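Local atomic coordinates of zinc finger (CCCH type) motif-containing protein (Toxoplasma gondii, PDB entry 7NJC), a protein that probably recognises N6-methyladenosine in messenger RNA through its YTH domain, the part of the longer protein described here. Residues 13-18 and 50-55; 35-40 and 92-97. All coordinates share one frame; numbering follows the deposited sequence.

How the contacts relate
Two ways of joining distant chain segments appear within one YTH domain. Contact 1 (13-18 with 50-55) is a surface contact in which the parallel strands 14-21 and 53-62 begin to pair; its backbone bonds are flanked by a lysine holding a polyether and by a water-linked arginine. Contact 2 (35-40 with 92-97) is partly buried and joins loop-like chain beside the bound N-methyladenosine, where an indole face, a leucine methyl and a carbonyl meet the methylated amine. The centres of contacts 1 and 2 lie about 18 Å apart, and their segments alternate along the chain. Both reach the same mixed sheet, and helix 40-52 connects them, beginning in contact 2 and ending in contact 1.

Contact 1 of 2, residues 13-18 and 50-55; sequences TKRFFI and FTSTDH. With TOE (2-[2-(2-methoxy-ethoxy)-ethoxy]-ethoxyl), chain C.
Lys14 and His55 pair as neighbours on parallel strands, and the backbone of His55 is held on both its polar atoms. His55 N donates to Thr13 O at 2.9 Å, a bent bond of 131° at the hydrogen. Arg15 N donates to His55 O at 3.0 Å in a much straighter one of 164°. Lys14 CA adds a CA-H...O contact to His55 O at 3.3 Å. Both side chains leave on one face of the sheet, where Lys14 CG rests 4.0 Å from His55 CB. Beyond CG the lysine is extended, carrying Lys14 NZ within hydrogen-bonding distance of all four polyether oxygens, OC' nearest at 2.8 Å; its three N-H must be shared among them. The polyether OI' lies 3.9 Å above the centre of the His55 ring; Ser141 OG also bonds the polyether. His55 ND1 is buried without a partner. Arg15 meets Thr53 at about a right angle, Arg15 CD 3.4 Å from Thr53 OG1. A bend at chi3 (66°) lets Arg15 NH1 donate to a water at 3.1 Å; that water donates to Thr53 OG1. Farther out, Glu134 forms a salt bridge with Arg15 NE, and Ala49 O bonds Thr53 OG1. From strand 14-21 the chain returns through helix 24-33, edge strand 35-36 and helix 40-52, which gives way to strand 53-62, laid parallel to strand 14-21 in the central sheet of the YTH fold.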
ATOM      1  N   THR A  13      -9.975  14.433   2.568  1.00 11.90           N
ATOM      2  CA  THR A  13      -8.675  14.776   3.138  1.00 10.80           C
ATOM      3  C   THR A  13      -7.701  13.598   3.141  1.00 10.28           C
ATOM      4  O   THR A  13      -6.568  13.730   2.670  1.00 10.72           O
ATOM      5  CB  THR A  13      -8.840  15.385   4.537  1.00 12.16           C
ATOM      6  OG1 THR A  13      -9.579  16.612   4.433  1.00 13.59           O
ATOM      7  CG2 THR A  13      -7.479  15.683   5.155  1.00 13.89           C
ATOM      8  N   LYS A  14      -8.116  12.438   3.645  1.00  9.79           N
ATOM      9  CA  LYS A  14      -7.230  11.280   3.652  1.00  8.52           C
ATOM     10  C   LYS A  14      -8.004  10.034   3.261  1.00  8.38           C
ATOM     11  O   LYS A  14      -9.117   9.801   3.749  1.00 11.41           O
ATOM     12  CB  LYS A  14      -6.583  11.011   5.019  1.00 11.65           C
ATOM     13  CG  LYS A  14      -5.661  12.091   5.530  1.00 13.53           C
ATOM     14  CD  LYS A  14      -4.842  11.559   6.696  1.00 16.69           C
ATOM     15  CE  LYS A  14      -4.059  12.669   7.362  1.00 20.75           C
ATOM     16  NZ  LYS A  14      -3.198  12.146   8.453  1.00 23.98           N
ATOM     17  N   ARG A  15      -7.393   9.218   2.402  1.00  7.92           N
ATOM     18  CA  ARG A  15      -7.931   7.916   2.037  1.00  7.62           C
ATOM     19  C   ARG A  15      -6.828   6.883   2.176  1.00  6.49           C
ATOM     20  O   ARG A  15      -5.640   7.207   2.077  1.00  6.97           O
ATOM     21  CB  ARG A  15      -8.497   7.926   0.622  1.00  9.14           C
ATOM     22  CG  ARG A  15      -9.794   8.731   0.563  1.00  9.87           C
ATOM     23  CD  ARG A  15     -10.318   8.897  -0.853  1.00 11.00           C
ATOM     24  NE  ARG A  15     -10.750   7.639  -1.452  1.00 11.94           N
ATOM     25  CZ  ARG A  15     -11.196   7.542  -2.698  1.00 13.46           C
ATOM     26  NH1 ARG A  15     -11.270   8.630  -3.456  1.00 13.75           N
ATOM     27  NH2 ARG A  15     -11.560   6.363  -3.185  1.00 14.21           N
ATOM     28  N   PHE A  16      -7.236   5.642   2.420  1.00  6.62           N
ATOM     29  CA  PHE A  16      -6.316   4.585   2.825  1.00  5.76           C
ATOM     30  C   PHE A  16      -6.603   3.333   2.016  1.00  6.06           C
ATOM     31  O   PHE A  16      -7.745   2.864   1.990  1.00  6.83           O
ATOM     32  CB  PHE A  16      -6.502   4.252   4.316  1.00  6.47           C
ATOM     33  CG  PHE A  16      -6.328   5.433   5.244  1.00  6.96           C
ATOM     34  CD1 PHE A  16      -7.372   6.332   5.479  1.00  7.78           C
ATOM     35  CD2 PHE A  16      -5.122   5.630   5.899  1.00  6.74           C
ATOM     36  CE1 PHE A  16      -7.205   7.404   6.341  1.00  7.78           C
ATOM     37  CE2 PHE A  16      -4.948   6.702   6.755  1.00  7.66           C
ATOM     38  CZ  PHE A  16      -5.988   7.588   6.983  1.00  7.20           C
ATOM     39  N   PHE A  17      -5.562   2.771   1.390  1.00  5.57           N
ATOM     40  CA  PHE A  17      -5.696   1.585   0.555  1.00  5.69           C
ATOM     41  C   PHE A  17      -4.693   0.530   0.981  1.00  5.26           C
ATOM     42  O   PHE A  17      -3.538   0.844   1.285  1.00  6.61           O
ATOM     43  CB  PHE A  17      -5.453   1.921  -0.910  1.00  6.42           C
ATOM     44  CG  PHE A  17      -6.442   2.904  -1.467  1.00  7.07           C
ATOM     45  CD1 PHE A  17      -6.232   4.273  -1.328  1.00  7.41           C
ATOM     46  CD2 PHE A  17      -7.595   2.460  -2.103  1.00  7.15           C
ATOM     47  CE1 PHE A  17      -7.154   5.195  -1.833  1.00  8.35           C
ATOM     48  CE2 PHE A  17      -8.511   3.364  -2.614  1.00  7.81           C
ATOM     49  CZ  PHE A  17      -8.293   4.736  -2.468  1.00  8.12           C
ATOM     50  N   ILE A  18      -5.127  -0.719   0.975  1.00  5.94           N
ATOM     51  CA  ILE A  18      -4.237  -1.841   1.226  1.00  6.54           C
ATOM     52  C   ILE A  18      -3.583  -2.225  -0.090  1.00  6.40           C
ATOM     53  O   ILE A  18      -4.257  -2.338  -1.124  1.00  7.42           O
ATOM     54  CB  ILE A  18      -5.003  -3.018   1.844  1.00  8.95           C
ATOM     55  CG1 ILE A  18      -5.486  -2.613   3.243  1.00 12.26           C
ATOM     56  CG2 ILE A  18      -4.103  -4.244   1.942  1.00  9.92           C
ATOM     57  CD1 ILE A  18      -6.414  -3.586   3.874  1.00 16.59           C
ATOM     58  N   PHE A  50      -5.770  10.096  -5.960  1.00  9.83           N
ATOM     59  CA  PHE A  50      -4.659  11.029  -5.786  1.00  9.96           C
ATOM     60  C   PHE A  50      -5.051  12.456  -6.142  1.00 10.65           C
ATOM     61  O   PHE A  50      -4.673  13.404  -5.440  1.00 11.47           O
ATOM     62  CB  PHE A  50      -3.468  10.600  -6.642  1.00 10.55           C
ATOM     63  CG  PHE A  50      -2.297  11.539  -6.539  1.00 10.14           C
ATOM     64  CD1 PHE A  50      -1.386  11.396  -5.504  1.00  9.48           C
ATOM     65  CD2 PHE A  50      -2.110  12.562  -7.460  1.00 11.72           C
ATOM     66  CE1 PHE A  50      -0.315  12.255  -5.377  1.00 10.36           C
ATOM     67  CE2 PHE A  50      -1.035  13.429  -7.347  1.00 11.95           C
ATOM     68  CZ  PHE A  50      -0.131  13.269  -6.301  1.00 10.96           C
ATOM     69  N   THR A  51      -5.778  12.638  -7.245  1.00 12.31           N
ATOM     70  CA  THR A  51      -6.147  13.975  -7.701  1.00 12.36           C
ATOM     71  C   THR A  51      -7.326  14.562  -6.935  1.00 13.04           C
ATOM     72  O   THR A  51      -7.590  15.763  -7.065  1.00 17.63           O
ATOM     73  CB  THR A  51      -6.429  13.959  -9.208  1.00 15.25           C
ATOM     74  OG1 THR A  51      -7.521  13.078  -9.489  1.00 18.13           O
ATOM     75  CG2 THR A  51      -5.198  13.482  -9.970  1.00 13.04           C
ATOM     76  N   SER A  52      -8.024  13.760  -6.131  1.00 12.62           N
ATOM     77  CA  SER A  52      -9.203  14.215  -5.403  1.00 13.01           C
ATOM     78  C   SER A  52      -9.042  14.187  -3.890  1.00 11.09           C
ATOM     79  O   SER A  52     -10.013  14.469  -3.171  1.00 13.79           O
ATOM     80  CB  SER A  52     -10.413  13.346  -5.770  1.00 16.02           C
ATOM     81  OG  SER A  52     -10.173  11.988  -5.430  1.00 19.62           O
ATOM     82  N   THR A  53      -7.857  13.850  -3.380  1.00  9.90           N
ATOM     83  CA  THR A  53      -7.651  13.649  -1.955  1.00 10.04           C
ATOM     84  C   THR A  53      -6.353  14.324  -1.538  1.00  9.43           C
ATOM     85  O   THR A  53      -5.360  14.264  -2.265  1.00 10.11           O
ATOM     86  CB  THR A  53      -7.556  12.146  -1.658  1.00  9.95           C
ATOM     87  OG1 THR A  53      -8.603  11.457  -2.354  1.00 11.61           O
ATOM     88  CG2 THR A  53      -7.678  11.883  -0.171  1.00 10.23           C
ATOM     89  N   ASP A  54      -6.352  14.949  -0.357  1.00  9.12           N
ATOM     90  CA  ASP A  54      -5.126  15.591   0.116  1.00  9.04           C
ATOM     91  C   ASP A  54      -4.005  14.574   0.301  1.00  9.15           C
ATOM     92  O   ASP A  54      -2.841  14.861  -0.003  1.00 10.68           O
ATOM     93  CB  ASP A  54      -5.365  16.306   1.443  1.00  9.53           C
ATOM     94  CG  ASP A  54      -6.186  17.563   1.297  1.00 11.40           C
ATOM     95  OD1 ASP A  54      -6.431  17.999   0.149  1.00 12.07           O
ATOM     96  OD2 ASP A  54      -6.585  18.117   2.343  1.00 12.85           O
ATOM     97  N   HIS A  55      -4.331  13.392   0.822  1.00  8.88           N
ATOM     98  CA  HIS A  55      -3.331  12.374   1.139  1.00  7.88           C
ATOM     99  C   HIS A  55      -3.897  11.004   0.819  1.00  6.74           C
ATOM    100  O   HIS A  55      -4.918  10.611   1.391  1.00  8.07           O
ATOM    101  CB  HIS A  55      -2.969  12.415   2.630  1.00  8.56           C
ATOM    102  CG  HIS A  55      -2.362  13.711   3.063  1.00 10.12           C
ATOM    103  ND1 HIS A  55      -3.053  14.658   3.789  1.00 13.09           N
ATOM    104  CD2 HIS A  55      -1.134  14.233   2.836  1.00  9.76           C
ATOM    105  CE1 HIS A  55      -2.269  15.699   4.010  1.00 10.79           C
ATOM    106  NE2 HIS A  55      -1.102  15.467   3.438  1.00 13.67           N
TER
HETATM  107  O2' TOE C 600      -4.457  10.208  10.735  1.00 43.23           O
HETATM  108  CA' TOE C 600      -3.283   9.621  11.227  1.00 38.17           C
HETATM  109  CB' TOE C 600      -2.651   8.776  10.125  1.00 35.38           C
HETATM  110  OC' TOE C 600      -2.115   9.627   9.149  1.00 35.98           O
HETATM  111  CD' TOE C 600      -1.335   8.974   8.188  1.00 30.27           C
HETATM  112  CE' TOE C 600      -0.227   9.900   7.688  1.00 29.11           C
HETATM  113  OF' TOE C 600      -0.793  10.979   7.004  1.00 27.40           O
HETATM  114  CG' TOE C 600       0.097  11.642   6.150  1.00 31.94           C
HETATM  115  CH' TOE C 600       0.341  13.065   6.652  1.00 32.33           C
HETATM  116  OI' TOE C 600      -0.868  13.663   7.014  1.00 31.02           O
HETATM  117  CK' TOE C 600      -0.728  14.971   7.497  1.00 33.56           C
HETATM  118  O   HOH W   1     -11.451  11.587  -2.445  1.00 20.48           O

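Contact 2 of 2, residues 35-40 and 92-97; sequences VWATSK and LRLGSN. With 6MD (N-methyladenosine), chain D.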
ATOM      1  N   VAL A  35       9.033   3.948  -5.070  1.00  6.75           N
ATOM      2  CA  VAL A  35       8.256   3.720  -6.282  1.00  6.68           C
ATOM      3  C   VAL A  35       7.318   2.545  -6.054  1.00  6.54           C
ATOM      4  O   VAL A  35       7.622   1.620  -5.293  1.00  6.37           O
ATOM      5  CB  VAL A  35       9.204   3.483  -7.487  1.00  8.56           C
ATOM      6  CG1 VAL A  35      10.051   2.233  -7.280  1.00  9.10           C
ATOM      7  CG2 VAL A  35       8.426   3.411  -8.800  1.00  8.97           C
ATOM      8  N   TRP A  36       6.159   2.596  -6.714  1.00  6.31           N
ATOM      9  CA  TRP A  36       5.241   1.465  -6.737  1.00  6.84           C
ATOM     10  C   TRP A  36       4.530   1.442  -8.086  1.00  6.85           C
ATOM     11  O   TRP A  36       4.610   2.392  -8.871  1.00  8.39           O
ATOM     12  CB  TRP A  36       4.247   1.509  -5.557  1.00  6.87           C
ATOM     13  CG  TRP A  36       3.524   0.219  -5.381  1.00  6.53           C
ATOM     14  CD1 TRP A  36       2.188  -0.019  -5.566  1.00  7.28           C
ATOM     15  CD2 TRP A  36       4.111  -1.037  -5.024  1.00  6.66           C
ATOM     16  NE1 TRP A  36       1.903  -1.349  -5.332  1.00  7.49           N
ATOM     17  CE2 TRP A  36       3.065  -1.994  -4.989  1.00  7.43           C
ATOM     18  CE3 TRP A  36       5.416  -1.444  -4.709  1.00  6.88           C
ATOM     19  CZ2 TRP A  36       3.288  -3.336  -4.671  1.00  8.54           C
ATOM     20  CZ3 TRP A  36       5.636  -2.768  -4.394  1.00  8.35           C
ATOM     21  CH2 TRP A  36       4.577  -3.702  -4.369  1.00  9.31           C
ATOM     22  N   ALA A  37       3.879   0.319  -8.375  1.00  7.12           N
ATOM     23  CA  ALA A  37       2.954   0.206  -9.491  1.00  7.05           C
ATOM     24  C   ALA A  37       1.946  -0.869  -9.125  1.00  7.13           C
ATOM     25  O   ALA A  37       2.250  -1.774  -8.349  1.00  8.72           O
ATOM     26  CB  ALA A  37       3.651  -0.195 -10.801  1.00  8.04           C
ATOM     27  N   THR A  38       0.747  -0.763  -9.684  1.00  7.67           N
ATOM     28  CA  THR A  38      -0.317  -1.701  -9.372  1.00  8.74           C
ATOM     29  C   THR A  38      -0.981  -2.143 -10.671  1.00  8.79           C
ATOM     30  O   THR A  38      -0.581  -1.727 -11.763  1.00  9.50           O
ATOM     31  CB  THR A  38      -1.277  -1.093  -8.336  1.00  9.27           C
ATOM     32  OG1 THR A  38      -2.217  -2.079  -7.899  1.00 10.63           O
ATOM     33  CG2 THR A  38      -2.005   0.125  -8.898  1.00  9.47           C
ATOM     34  N   SER A  39      -1.976  -3.021 -10.556  1.00  9.51           N
ATOM     35  CA  SER A  39      -2.737  -3.455 -11.720  1.00 11.17           C
ATOM     36  C   SER A  39      -3.343  -2.247 -12.431  1.00 12.21           C
ATOM     37  O   SER A  39      -3.545  -1.180 -11.843  1.00 10.82           O
ATOM     38  CB  SER A  39      -3.865  -4.393 -11.295  1.00 13.74           C
ATOM     39  OG  SER A  39      -4.807  -3.702 -10.491  1.00 17.65           O
ATOM     40  N   LYS A  40      -3.640  -2.423 -13.719  1.00 14.62           N
ATOM     41  CA  LYS A  40      -4.172  -1.313 -14.501  1.00 15.63           C
ATOM     42  C   LYS A  40      -5.474  -0.784 -13.908  1.00 15.96           C
ATOM     43  O   LYS A  40      -5.683   0.433 -13.852  1.00 15.75           O
ATOM     44  CB  LYS A  40      -4.317  -1.719 -15.968  1.00 18.36           C
ATOM     45  CG  LYS A  40      -2.961  -1.945 -16.637  1.00 22.63           C
ATOM     46  CD  LYS A  40      -3.105  -2.267 -18.113  1.00 29.90           C
ATOM     47  CE  LYS A  40      -1.856  -2.939 -18.652  1.00 35.46           C
ATOM     48  NZ  LYS A  40      -0.650  -2.093 -18.471  1.00 39.80           N
ATOM     49  N   LEU A  92       4.928  -5.280 -17.628  1.00 14.21           N
ATOM     50  CA  LEU A  92       3.973  -5.363 -18.729  1.00 18.12           C
ATOM     51  C   LEU A  92       2.535  -5.592 -18.263  1.00 19.56           C
ATOM     52  O   LEU A  92       1.598  -5.255 -19.000  1.00 22.60           O
ATOM     53  CB  LEU A  92       4.399  -6.471 -19.694  1.00 20.59           C
ATOM     54  CG  LEU A  92       5.711  -6.213 -20.434  1.00 20.58           C
ATOM     55  CD1 LEU A  92       6.269  -7.503 -21.028  1.00 22.63           C
ATOM     56  CD2 LEU A  92       5.499  -5.178 -21.529  1.00 23.70           C
ATOM     57  N   ARG A  93       2.334  -6.165 -17.073  1.00 18.85           N
ATOM     58  CA  ARG A  93       1.006  -6.438 -16.531  1.00 19.78           C
ATOM     59  C   ARG A  93       0.516  -5.356 -15.584  1.00 18.75           C
ATOM     60  O   ARG A  93      -0.585  -5.476 -15.037  1.00 27.52           O
ATOM     61  CB  ARG A  93       1.011  -7.767 -15.766  1.00 25.08           C
ATOM     62  CG  ARG A  93       0.603  -8.986 -16.559  1.00 34.11           C
ATOM     63  CD  ARG A  93       0.894 -10.237 -15.744  1.00 41.06           C
ATOM     64  NE  ARG A  93       2.322 -10.545 -15.740  1.00 47.47           N
ATOM     65  CZ  ARG A  93       2.906 -11.401 -14.907  1.00 51.08           C
ATOM     66  NH1 ARG A  93       2.189 -12.038 -13.989  1.00 56.19           N
ATOM     67  NH2 ARG A  93       4.213 -11.616 -14.992  1.00 52.16           N
ATOM     68  N   LEU A  94       1.311  -4.320 -15.355  1.00 14.58           N
ATOM     69  CA  LEU A  94       1.000  -3.299 -14.372  1.00 14.33           C
ATOM     70  C   LEU A  94       0.745  -1.981 -15.085  1.00 13.64           C
ATOM     71  O   LEU A  94       1.072  -1.819 -16.260  1.00 14.51           O
ATOM     72  CB  LEU A  94       2.166  -3.133 -13.387  1.00 13.04           C
ATOM     73  CG  LEU A  94       2.507  -4.348 -12.520  1.00 15.29           C
ATOM     74  CD1 LEU A  94       3.850  -4.184 -11.831  1.00 14.00           C
ATOM     75  CD2 LEU A  94       1.415  -4.562 -11.485  1.00 17.39           C
ATOM     76  N   GLY A  95       0.146  -1.043 -14.365  1.00 13.57           N
ATOM     77  CA  GLY A  95       0.140   0.335 -14.801  1.00 12.35           C
ATOM     78  C   GLY A  95       1.538   0.916 -14.690  1.00 13.21           C
ATOM     79  O   GLY A  95       2.500   0.245 -14.314  1.00 14.31           O
ATOM     80  N   SER A  96       1.651   2.196 -15.030  1.00 12.28           N
ATOM     81  CA  SER A  96       2.946   2.856 -14.969  1.00 12.73           C
ATOM     82  C   SER A  96       3.342   3.120 -13.520  1.00  9.82           C
ATOM     83  O   SER A  96       2.510   3.165 -12.615  1.00 10.54           O
ATOM     84  CB  SER A  96       2.926   4.167 -15.752  1.00 15.43           C
ATOM     85  OG  SER A  96       2.832   3.914 -17.143  1.00 20.67           O
ATOM     86  N   ASN A  97       4.640   3.311 -13.309  1.00  9.40           N
ATOM     87  CA  ASN A  97       5.164   3.494 -11.962  1.00  8.49           C
ATOM     88  C   ASN A  97       4.826   4.872 -11.418  1.00  8.66           C
ATOM     89  O   ASN A  97       4.747   5.856 -12.157  1.00  9.37           O
ATOM     90  CB  ASN A  97       6.678   3.313 -11.978  1.00  9.16           C
ATOM     91  CG  ASN A  97       7.059   1.933 -12.429  1.00  9.54           C
ATOM     92  OD1 ASN A  97       6.296   0.985 -12.213  1.00 10.03           O
ATOM     93  ND2 ASN A  97       8.227   1.797 -13.045  1.00 10.75           N
TER
HETATM   94  O5' 6MD D 101      -2.973 -10.515  -9.396  1.00 31.17           O
HETATM   95  C5' 6MD D 101      -3.206  -9.770  -8.199  1.00 20.52           C
HETATM   96  C4' 6MD D 101      -1.988  -9.797  -7.308  1.00 14.55           C
HETATM   97  O4' 6MD D 101      -0.968  -8.928  -7.834  1.00 15.68           O
HETATM   98  C3' 6MD D 101      -2.139  -9.349  -5.898  1.00 14.06           C
HETATM   99  O3' 6MD D 101      -2.873 -10.119  -5.010  1.00 15.23           O
HETATM  100  C2' 6MD D 101      -0.794  -8.909  -5.498  1.00 13.54           C
HETATM  101  O2' 6MD D 101      -0.132  -9.390  -4.380  1.00 15.99           O
HETATM  102  C1' 6MD D 101      -0.058  -8.630  -6.791  1.00 13.24           C
HETATM  103  N9  6MD D 101       0.489  -7.294  -7.039  1.00 12.28           N
HETATM  104  C8  6MD D 101      -0.166  -6.262  -7.356  1.00 11.86           C
HETATM  105  N7  6MD D 101       0.750  -5.282  -7.619  1.00 10.93           N
HETATM  106  C5  6MD D 101       2.002  -5.844  -7.463  1.00 11.31           C
HETATM  107  C6  6MD D 101       3.374  -5.412  -7.572  1.00 11.27           C
HETATM  108  N6  6MD D 101       3.726  -4.017  -7.945  1.00 10.59           N
HETATM  109  N1  6MD D 101       4.363  -6.270  -7.342  1.00 10.65           N
HETATM  110  C2  6MD D 101       4.098  -7.554  -6.996  1.00 11.87           C
HETATM  111  N3  6MD D 101       2.828  -7.992  -6.874  1.00 12.08           N
HETATM  112  C4  6MD D 101       1.768  -7.183  -7.105  1.00 11.55           C
HETATM  113  CZ  6MD D 101       5.094  -3.715  -8.200  1.00 11.56           C
HETATM  114  O   HOH W   2       0.513   1.653 -11.365  1.00  9.82           O
HETATM  115  O   HOH W   3      -3.053  -5.035 -14.776  1.00 24.60           O
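The Trp36 indole receives the bound N-methyladenosine on one face, the purine nearly parallel to it and offset, with the ligand N6 3.4 Å above the ring plane and toward the rim. Trp87 and Phe60 meet the indole edge-to-face. With CG anti to the backbone N (chi1 -166°), the ring stands beside the Ala37 carbonyl; the ligand N6 donates to Ala37 O at 2.7 Å, 160° at the hydrogen. Leu94 CD1 approaches the ligand's methyl carbon CZ to 3.9 Å. Indole face, carbonyl and leucine thus meet round the methylated amine, consistent with the aromatic cage by which YTH domains bind N6-methyladenosine. Behind this site the segments are tied by Gly95 N, which donates to Thr38 O at 2.8 Å almost in line with the C=O bond. A water links Thr38 N to Ser96 O. At the solvent side Lys40 bends at its last torsion, and Lys40 NZ donates to Leu94 O at 2.8 Å, from well above the carbonyl plane rather than on a lone pair. Asn97 OD1 lies 3.2 Å from Ala37 CB and takes bonds from Trp87 and Gln91. Asn97 CB packs at 3.6 Å on Val35 CG2, while Asn97 CA makes a CA-H...O contact with Trp36 O. Strand 35-36 edges the sheet beside strand 98-109, with helix 24-33 contributing Asn26 and Ser30 against Trp36, and Ser39 N-capping helix 40-52.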